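PDB 4WY9: putative MCP-type signal transduction protein from Campylobacter jejuni subsp. jejuni serotype O:2, which probably senses chemoeffectors indirectly through its periplasmic tandem-PAS domain, acting as a chemoreceptor (Tlp1) in chemotaxis. Local coordinates for residues A[234-247]-A[255-269]. Residues are numbered along the deposited sequence; the frame is centred on the assembly and turned at random.
Sequences INPNKGAQETYKAI and FNYIASDGDDSYAAI. With ACT (acetate ion), chain B.
The carbonyl oxygen of I258 is held by two asparagine amides, an example of loop side chains securing the end of an edge strand. N235 ND2 reaches I258 O at 2.9 Å, nearly straight (175°) and on a lone pair, whereas N237 ND2 comes to the same I258 O at 3.1 Å from above the carbonyl plane. N237 ND2 also donates to N235 OD1, tying the two amides together. A chi1 of -172° swings the N235 amide away from its own backbone N, which brings ND2 to I258 O; the amide plane stands almost perpendicular to the Y257 ring. A backbone bond from I258 N to G239 O, 3.2 Å, adds to the join, a water links E242 OE1 to N256 N, and Y244 OH donates to N235 O at 2.7 Å, bracing the loop from the helix. Along helix 241-249 the contacts become largely apolar: A240 CB lies 3.6 Å from Y257 CE1, T243 CA sits over one face of the F255 ring, and A246 CB meets F255 CZ at 3.6 Å. Deeper in, T243 CG2 and I247 pack on I269 CD1. Y257 OH and S260 N both donate to one acetate oxygen; S260 OG and H221 NE2 also bond this ion, probably from the crystallisation liquor. Helix 241-249 thus covers strands 253-258 and 264-274 of a five-stranded antiparallel sheet with the 2-1-5-4-3 order of the PAS fold, consistent with the second of two tandem PAS modules.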
ATOM      1  N   ILE A 234      16.183  10.752   8.592  1.00 11.21           N
ATOM      2  CA  ILE A 234      16.260  10.576  10.031  1.00 12.79           C
ATOM      3  C   ILE A 234      17.488   9.813  10.470  1.00 11.82           C
ATOM      4  O   ILE A 234      17.838   9.825  11.645  1.00 14.56           O
ATOM      5  CB  ILE A 234      14.966   9.958  10.583  1.00 16.40           C
ATOM      6  CG1 ILE A 234      14.757   8.587  10.037  1.00 18.60           C
ATOM      7  CG2 ILE A 234      13.743  10.860  10.243  1.00 16.98           C
ATOM      8  CD1 ILE A 234      15.032   7.533  11.017  1.00 20.81           C
ATOM      9  N   ASN A 235      18.167   9.184   9.514  1.00 11.03           N
ATOM     10  CA  ASN A 235      19.384   8.416   9.821  1.00 11.08           C
ATOM     11  C   ASN A 235      20.454   8.703   8.757  1.00 10.49           C
ATOM     12  O   ASN A 235      20.769   7.859   7.938  1.00 11.55           O
ATOM     13  CB  ASN A 235      19.102   6.918   9.919  1.00 11.15           C
ATOM     14  CG  ASN A 235      20.295   6.151  10.418  1.00 11.47           C
ATOM     15  OD1 ASN A 235      21.066   6.657  11.237  1.00 14.20           O
ATOM     16  ND2 ASN A 235      20.460   4.914   9.931  1.00 11.11           N
ATOM     17  N   PRO A 236      21.030   9.915   8.775  1.00 11.02           N
ATOM     18  CA  PRO A 236      21.908  10.327   7.683  1.00 11.08           C
ATOM     19  C   PRO A 236      23.362   9.869   7.803  1.00 13.14           C
ATOM     20  O   PRO A 236      24.176  10.156   6.921  1.00 16.58           O
ATOM     21  CB  PRO A 236      21.822  11.855   7.757  1.00 12.55           C
ATOM     22  CG  PRO A 236      21.664  12.111   9.228  1.00 12.12           C
ATOM     23  CD  PRO A 236      20.701  11.036   9.680  1.00 10.99           C
ATOM     24  N   ASN A 237      23.702   9.132   8.843  1.00 11.74           N
ATOM     25  CA  ASN A 237      25.106   8.837   9.078  1.00 14.27           C
ATOM     26  C   ASN A 237      25.749   8.050   7.938  1.00 13.49           C
ATOM     27  O   ASN A 237      25.088   7.270   7.253  1.00 13.86           O
ATOM     28  CB  ASN A 237      25.290   8.159  10.412  1.00 17.35           C
ATOM     29  CG  ASN A 237      25.082   6.705  10.345  1.00 18.35           C
ATOM     30  OD1 ASN A 237      26.037   5.949  10.097  1.00 23.66           O
ATOM     31  ND2 ASN A 237      23.888   6.254  10.618  1.00 19.19           N
ATOM     32  N   LYS A 238      27.052   8.236   7.752  1.00 13.30           N
ATOM     33  CA  LYS A 238      27.779   7.633   6.640  1.00 14.46           C
ATOM     34  C   LYS A 238      27.707   6.099   6.693  1.00 13.77           C
ATOM     35  O   LYS A 238      27.723   5.450   5.661  1.00 14.01           O
ATOM     36  CB  LYS A 238      29.245   8.086   6.653  1.00 18.46           C
ATOM     37  CG  LYS A 238      30.047   7.494   5.511  1.00 26.33           C
ATOM     38  CD  LYS A 238      31.502   7.973   5.520  1.00 32.17           C
ATOM     39  CE  LYS A 238      32.244   7.526   4.263  1.00 38.77           C
ATOM     40  NZ  LYS A 238      33.707   7.735   4.384  1.00 45.66           N
ATOM     41  N   GLY A 239      27.586   5.544   7.897  1.00 13.61           N
ATOM     42  CA  GLY A 239      27.528   4.101   8.063  1.00 12.34           C
ATOM     43  C   GLY A 239      26.200   3.470   7.664  1.00 12.44           C
ATOM     44  O   GLY A 239      26.029   2.257   7.773  1.00 13.68           O
ATOM     45  N   ALA A 240      25.253   4.287   7.178  1.00 11.59           N
ATOM     46  CA  ALA A 240      23.957   3.805   6.721  1.00 11.24           C
ATOM     47  C   ALA A 240      23.859   3.872   5.195  1.00 10.92           C
ATOM     48  O   ALA A 240      22.936   3.296   4.589  1.00 11.77           O
ATOM     49  CB  ALA A 240      22.867   4.593   7.347  1.00 11.84           C
ATOM     50  N   GLN A 241      24.763   4.603   4.569  1.00 12.11           N
ATOM     51  CA  GLN A 241      24.587   4.968   3.185  1.00 13.79           C
ATOM     52  C   GLN A 241      24.690   3.811   2.200  1.00 15.09           C
ATOM     53  O   GLN A 241      24.024   3.815   1.162  1.00 15.93           O
ATOM     54  CB  GLN A 241      25.595   6.058   2.811  1.00 15.58           C
ATOM     55  CG  GLN A 241      25.419   7.338   3.596  1.00 17.25           C
ATOM     56  CD  GLN A 241      24.058   7.959   3.444  1.00 18.73           C
ATOM     57  OE1 GLN A 241      23.482   7.951   2.357  1.00 19.08           O
ATOM     58  NE2 GLN A 241      23.534   8.484   4.520  1.00 20.04           N
ATOM     59  N   GLU A 242      25.520   2.815   2.495  1.00 15.38           N
ATOM     60  CA  GLU A 242      25.635   1.668   1.605  1.00 17.15           C
ATOM     61  C   GLU A 242      24.285   0.950   1.491  1.00 15.93           C
ATOM     62  O   GLU A 242      23.884   0.504   0.399  1.00 15.74           O
ATOM     63  CB  GLU A 242      26.690   0.689   2.091  1.00 19.86           C
ATOM     64  CG  GLU A 242      26.958  -0.407   1.097  1.00 19.44           C
ATOM     65  CD  GLU A 242      28.053  -1.363   1.540  1.00 23.48           C
ATOM     66  OE1 GLU A 242      28.500  -1.241   2.712  1.00 25.65           O
ATOM     67  OE2 GLU A 242      28.424  -2.242   0.730  1.00 23.58           O
ATOM     68  N   THR A 243      23.615   0.808   2.611  1.00 13.72           N
ATOM     69  CA  THR A 243      22.298   0.163   2.649  1.00 13.45           C
ATOM     70  C   THR A 243      21.302   0.982   1.846  1.00 12.79           C
ATOM     71  O   THR A 243      20.484   0.420   1.091  1.00 12.50           O
ATOM     72  CB  THR A 243      21.843  -0.044   4.094  1.00 11.72           C
ATOM     73  OG1 THR A 243      22.786  -0.901   4.756  1.00 12.09           O
ATOM     74  CG2 THR A 243      20.478  -0.627   4.171  1.00 12.41           C
ATOM     75  N   TYR A 244      21.334   2.309   2.008  1.00 11.51           N
ATOM     76  CA  TYR A 244      20.403   3.159   1.276  1.00 12.91           C
ATOM     77  C   TYR A 244      20.596   3.067  -0.231  1.00 14.95           C
ATOM     78  O   TYR A 244      19.632   3.176  -1.003  1.00 15.16           O
ATOM     79  CB  TYR A 244      20.539   4.624   1.710  1.00 14.51           C
ATOM     80  CG  TYR A 244      20.267   4.883   3.147  1.00 13.27           C
ATOM     81  CD1 TYR A 244      19.537   3.981   3.915  1.00 13.15           C
ATOM     82  CD2 TYR A 244      20.746   6.027   3.775  1.00 12.17           C
ATOM     83  CE1 TYR A 244      19.277   4.215   5.228  1.00 12.11           C
ATOM     84  CE2 TYR A 244      20.497   6.271   5.083  1.00 11.86           C
ATOM     85  CZ  TYR A 244      19.778   5.357   5.823  1.00 10.96           C
ATOM     86  OH  TYR A 244      19.538   5.577   7.143  1.00 13.57           O
ATOM     87  N   LYS A 245      21.842   2.909  -0.661  1.00 16.83           N
ATOM     88  CA  LYS A 245      22.112   2.766  -2.082  1.00 19.50           C
ATOM     89  C   LYS A 245      21.439   1.502  -2.637  1.00 18.91           C
ATOM     90  O   LYS A 245      20.853   1.535  -3.716  1.00 19.08           O
ATOM     91  CB  LYS A 245      23.624   2.723  -2.364  1.00 25.88           C
ATOM     92  CG  LYS A 245      24.225   4.049  -2.704  1.00 34.84           C
ATOM     93  CD  LYS A 245      25.260   3.943  -3.801  1.00 41.37           C
ATOM     94  CE  LYS A 245      26.441   3.093  -3.370  1.00 47.68           C
ATOM     95  NZ  LYS A 245      27.586   3.239  -4.325  1.00 50.21           N
ATOM     96  N   ALA A 246      21.515   0.408  -1.891  1.00 17.52           N
ATOM     97  CA  ALA A 246      20.859  -0.828  -2.308  1.00 17.98           C
ATOM     98  C   ALA A 246      19.360  -0.664  -2.436  1.00 18.76           C
ATOM     99  O   ALA A 246      18.738  -1.141  -3.386  1.00 18.14           O
ATOM    100  CB  ALA A 246      21.182  -1.973  -1.324  1.00 20.31           C
ATOM    101  N   ILE A 247      18.769   0.025  -1.455  1.00 15.13           N
ATOM    102  CA  ILE A 247      17.340   0.296  -1.499  1.00 16.08           C
ATOM    103  C   ILE A 247      16.997   1.127  -2.702  1.00 16.84           C
ATOM    104  O   ILE A 247      16.064   0.807  -3.430  1.00 17.18           O
ATOM    105  CB  ILE A 247      16.860   0.972  -0.199  1.00 12.82           C
ATOM    106  CG1 ILE A 247      16.992   0.029   0.987  1.00 13.72           C
ATOM    107  CG2 ILE A 247      15.432   1.449  -0.335  1.00 15.00           C
ATOM    108  CD1 ILE A 247      16.910   0.703   2.357  1.00 12.64           C
ATOM    109  N   PHE A 255      24.546  -5.896   4.636  1.00  8.58           N
ATOM    110  CA  PHE A 255      25.475  -4.820   4.829  1.00  9.57           C
ATOM    111  C   PHE A 255      25.786  -4.564   6.289  1.00  9.34           C
ATOM    112  O   PHE A 255      24.968  -4.840   7.162  1.00 10.48           O
ATOM    113  CB  PHE A 255      24.894  -3.517   4.210  1.00 11.15           C
ATOM    114  CG  PHE A 255      24.474  -3.670   2.802  1.00 12.60           C
ATOM    115  CD1 PHE A 255      25.381  -3.640   1.786  1.00 16.45           C
ATOM    116  CD2 PHE A 255      23.145  -3.913   2.497  1.00 12.84           C
ATOM    117  CE1 PHE A 255      25.009  -3.819   0.473  1.00 15.94           C
ATOM    118  CE2 PHE A 255      22.743  -4.089   1.182  1.00 14.47           C
ATOM    119  CZ  PHE A 255      23.675  -4.034   0.171  1.00 16.37           C
ATOM    120  N   ASN A 256      26.944  -3.993   6.549  1.00  9.00           N
ATOM    121  CA  ASN A 256      27.178  -3.307   7.803  1.00  9.83           C
ATOM    122  C   ASN A 256      26.335  -2.047   7.802  1.00  9.72           C
ATOM    123  O   ASN A 256      26.280  -1.332   6.795  1.00 11.20           O
ATOM    124  CB  ASN A 256      28.661  -2.985   7.978  1.00 11.88           C
ATOM    125  CG  ASN A 256      29.505  -4.213   8.374  1.00 14.66           C
ATOM    126  OD1 ASN A 256      29.140  -5.372   8.141  1.00 23.24           O
ATOM    127  ND2 ASN A 256      30.645  -3.959   8.901  1.00 21.64           N
ATOM    128  N   TYR A 257      25.690  -1.746   8.911  1.00  9.69           N
ATOM    129  CA  TYR A 257      24.707  -0.673   8.965  1.00  8.22           C
ATOM    130  C   TYR A 257      24.628  -0.085  10.354  1.00  9.95           C
ATOM    131  O   TYR A 257      24.487  -0.798  11.312  1.00 11.85           O
ATOM    132  CB  TYR A 257      23.330  -1.248   8.573  1.00  8.71           C
ATOM    133  CG  TYR A 257      22.161  -0.284   8.648  1.00  8.46           C
ATOM    134  CD1 TYR A 257      21.973   0.681   7.675  1.00  8.86           C
ATOM    135  CD2 TYR A 257      21.226  -0.371   9.682  1.00  8.24           C
ATOM    136  CE1 TYR A 257      20.913   1.542   7.727  1.00  8.56           C
ATOM    137  CE2 TYR A 257      20.145   0.499   9.735  1.00  7.96           C
ATOM    138  CZ  TYR A 257      20.008   1.460   8.766  1.00  7.11           C
ATOM    139  OH  TYR A 257      18.965   2.345   8.818  1.00  9.17           O
ATOM    140  N   ILE A 258      24.670   1.240  10.445  0.51  9.11           N
ATOM    141  CA  ILE A 258      24.482   1.924  11.706  0.51  9.46           C
ATOM    142  C   ILE A 258      23.064   2.477  11.740  0.51  9.24           C
ATOM    143  O   ILE A 258      22.731   3.358  10.949  0.51 10.99           O
ATOM    144  CB  ILE A 258      25.502   3.043  11.937  0.51 10.98           C
ATOM    145  CG1 ILE A 258      26.916   2.454  11.938  0.51 12.46           C
ATOM    146  CG2 ILE A 258      25.189   3.769  13.225  0.51 12.98           C
ATOM    147  CD1 ILE A 258      27.982   3.484  12.136  0.51 13.06           C
ATOM    148  N   ALA A 259      22.248   1.928  12.633  1.00  9.09           N
ATOM    149  CA  ALA A 259      20.818   2.223  12.660  1.00  9.22           C
ATOM    150  C   ALA A 259      20.526   3.581  13.276  1.00 10.25           C
ATOM    151  O   ALA A 259      21.395   4.199  13.871  1.00 12.10           O
ATOM    152  CB  ALA A 259      20.083   1.150  13.422  1.00 10.68           C
ATOM    153  N   SER A 260      19.284   4.042  13.117  1.00 10.34           N
ATOM    154  CA  SER A 260      18.888   5.351  13.595  1.00 12.94           C
ATOM    155  C   SER A 260      18.966   5.453  15.116  1.00 15.69           C
ATOM    156  O   SER A 260      19.066   6.559  15.659  1.00 20.05           O
ATOM    157  CB  SER A 260      17.453   5.673  13.132  1.00 14.30           C
ATOM    158  OG  SER A 260      16.530   4.764  13.684  1.00 16.25           O
ATOM    159  N   ASP A 261      18.847   4.325  15.813  1.00 16.82           N
ATOM    160  CA  ASP A 261      18.991   4.303  17.288  1.00 18.53           C
ATOM    161  C   ASP A 261      20.467   4.215  17.711  1.00 17.56           C
ATOM    162  O   ASP A 261      20.741   4.053  18.897  1.00 19.27           O
ATOM    163  CB  ASP A 261      18.211   3.107  17.911  1.00 19.18           C
ATOM    164  CG  ASP A 261      18.559   1.748  17.308  1.00 19.58           C
ATOM    165  OD1 ASP A 261      19.660   1.584  16.776  1.00 17.03           O
ATOM    166  OD2 ASP A 261      17.688   0.766  17.440  1.00 18.27           O
ATOM    167  N   GLY A 262      21.402   4.260  16.741  1.00 15.32           N
ATOM    168  CA  GLY A 262      22.820   4.218  17.015  1.00 15.77           C
ATOM    169  C   GLY A 262      23.463   2.849  16.983  1.00 14.82           C
ATOM    170  O   GLY A 262      24.703   2.755  17.079  1.00 17.65           O
ATOM    171  N   ASP A 263      22.670   1.804  16.878  1.00 13.85           N
ATOM    172  CA  ASP A 263      23.196   0.461  16.972  1.00 13.45           C
ATOM    173  C   ASP A 263      23.972   0.062  15.716  1.00 10.30           C
ATOM    174  O   ASP A 263      23.423   0.001  14.608  1.00 10.36           O
ATOM    175  CB  ASP A 263      22.088  -0.576  17.184  1.00 13.67           C
ATOM    176  CG  ASP A 263      21.494  -0.560  18.583  1.00 17.13           C
ATOM    177  OD1 ASP A 263      22.043   0.092  19.486  1.00 20.72           O
ATOM    178  OD2 ASP A 263      20.493  -1.267  18.794  1.00 16.47           O
ATOM    179  N   ASP A 264      25.227  -0.318  15.914  1.00  9.67           N
ATOM    180  CA  ASP A 264      26.052  -0.881  14.869  1.00  9.13           C
ATOM    181  C   ASP A 264      25.547  -2.298  14.566  1.00  7.98           C
ATOM    182  O   ASP A 264      25.539  -3.154  15.456  1.00  9.70           O
ATOM    183  CB  ASP A 264      27.509  -0.886  15.323  1.00 10.41           C
ATOM    184  CG  ASP A 264      28.478  -1.196  14.214  1.00 13.26           C
ATOM    185  OD1 ASP A 264      28.062  -1.578  13.127  1.00 14.13           O
ATOM    186  OD2 ASP A 264      29.678  -1.014  14.457  1.00 15.48           O
ATOM    187  N   SER A 265      25.119  -2.540  13.333  1.00  8.17           N
ATOM    188  CA  SER A 265      24.315  -3.692  13.008  1.00  7.54           C
ATOM    189  C   SER A 265      24.750  -4.395  11.733  1.00  7.36           C
ATOM    190  O   SER A 265      25.481  -3.824  10.912  1.00  7.91           O
ATOM    191  CB  SER A 265      22.834  -3.291  12.859  1.00  8.25           C
ATOM    192  OG  SER A 265      22.369  -2.546  13.994  1.00  8.58           O
ATOM    193  N   TYR A 266      24.265  -5.625  11.561  1.00  7.36           N
ATOM    194  CA  TYR A 266      24.133  -6.226  10.249  1.00  7.29           C
ATOM    195  C   TYR A 266      22.735  -5.903   9.745  1.00  7.13           C
ATOM    196  O   TYR A 266      21.775  -5.922  10.517  1.00  7.86           O
ATOM    197  CB  TYR A 266      24.352  -7.737  10.292  1.00  7.95           C
ATOM    198  CG  TYR A 266      25.731  -8.123  10.782  1.00  7.83           C
ATOM    199  CD1 TYR A 266      26.840  -7.879  10.011  1.00  9.19           C
ATOM    200  CD2 TYR A 266      25.902  -8.759  12.006  1.00  9.04           C
ATOM    201  CE1 TYR A 266      28.121  -8.208  10.456  1.00  9.14           C
ATOM    202  CE2 TYR A 266      27.153  -9.095  12.449  1.00  8.85           C
ATOM    203  CZ  TYR A 266      28.265  -8.834  11.672  1.00  8.97           C
ATOM    204  OH  TYR A 266      29.511  -9.179  12.134  1.00 10.26           O
ATOM    205  N   ALA A 267      22.601  -5.614   8.458  1.00  9.43           N
ATOM    206  CA  ALA A 267      21.292  -5.306   7.864  1.00 10.39           C
ATOM    207  C   ALA A 267      21.133  -6.025   6.563  1.00 10.53           C
ATOM    208  O   ALA A 267      22.022  -5.938   5.709  1.00 15.81           O
ATOM    209  CB  ALA A 267      21.114  -3.818   7.649  1.00 12.96           C
ATOM    210  N   ALA A 268      19.991  -6.664   6.360  1.00  7.15           N
ATOM    211  CA  ALA A 268      19.672  -7.235   5.082  1.00  7.31           C
ATOM    212  C   ALA A 268      18.567  -6.451   4.405  1.00  6.97           C
ATOM    213  O   ALA A 268      17.641  -5.954   5.075  1.00  7.12           O
ATOM    214  CB  ALA A 268      19.267  -8.679   5.205  1.00  9.60           C
ATOM    215  N   ILE A 269      18.652  -6.369   3.087  1.00  6.82           N
ATOM    216  CA  ILE A 269      17.639  -5.756   2.239  1.00  7.99           C
ATOM    217  C   ILE A 269      17.146  -6.792   1.264  1.00  7.79           C
ATOM    218  O   ILE A 269      17.952  -7.478   0.635  1.00  8.25           O
ATOM    219  CB  ILE A 269      18.183  -4.533   1.436  1.00 10.92           C
ATOM    220  CG1 ILE A 269      18.672  -3.457   2.388  1.00 14.92           C
ATOM    221  CG2 ILE A 269      17.184  -3.968   0.453  1.00 14.31           C
ATOM    222  CD1 ILE A 269      17.634  -2.892   3.180  1.00 16.97           C
TER
HETATM  223  C   ACT B 401      16.622   2.204  11.291  1.00 10.17           C
HETATM  224  O   ACT B 401      15.944   2.701  12.237  1.00 11.61           O
HETATM  225  OXT ACT B 401      17.815   2.596  11.153  1.00  9.46           O
HETATM  226  CH3 ACT B 401      16.016   1.230  10.344  1.00 10.85           C
HETATM  227  O   HOH W   1      25.055   0.647   5.348  1.00 12.76           O
HETATM  228  O   HOH W   2      28.708  -3.505   4.307  1.00 19.44           O
HETATM  229  O   HOH W   3      28.419  -0.006   5.348  1.00 31.76           O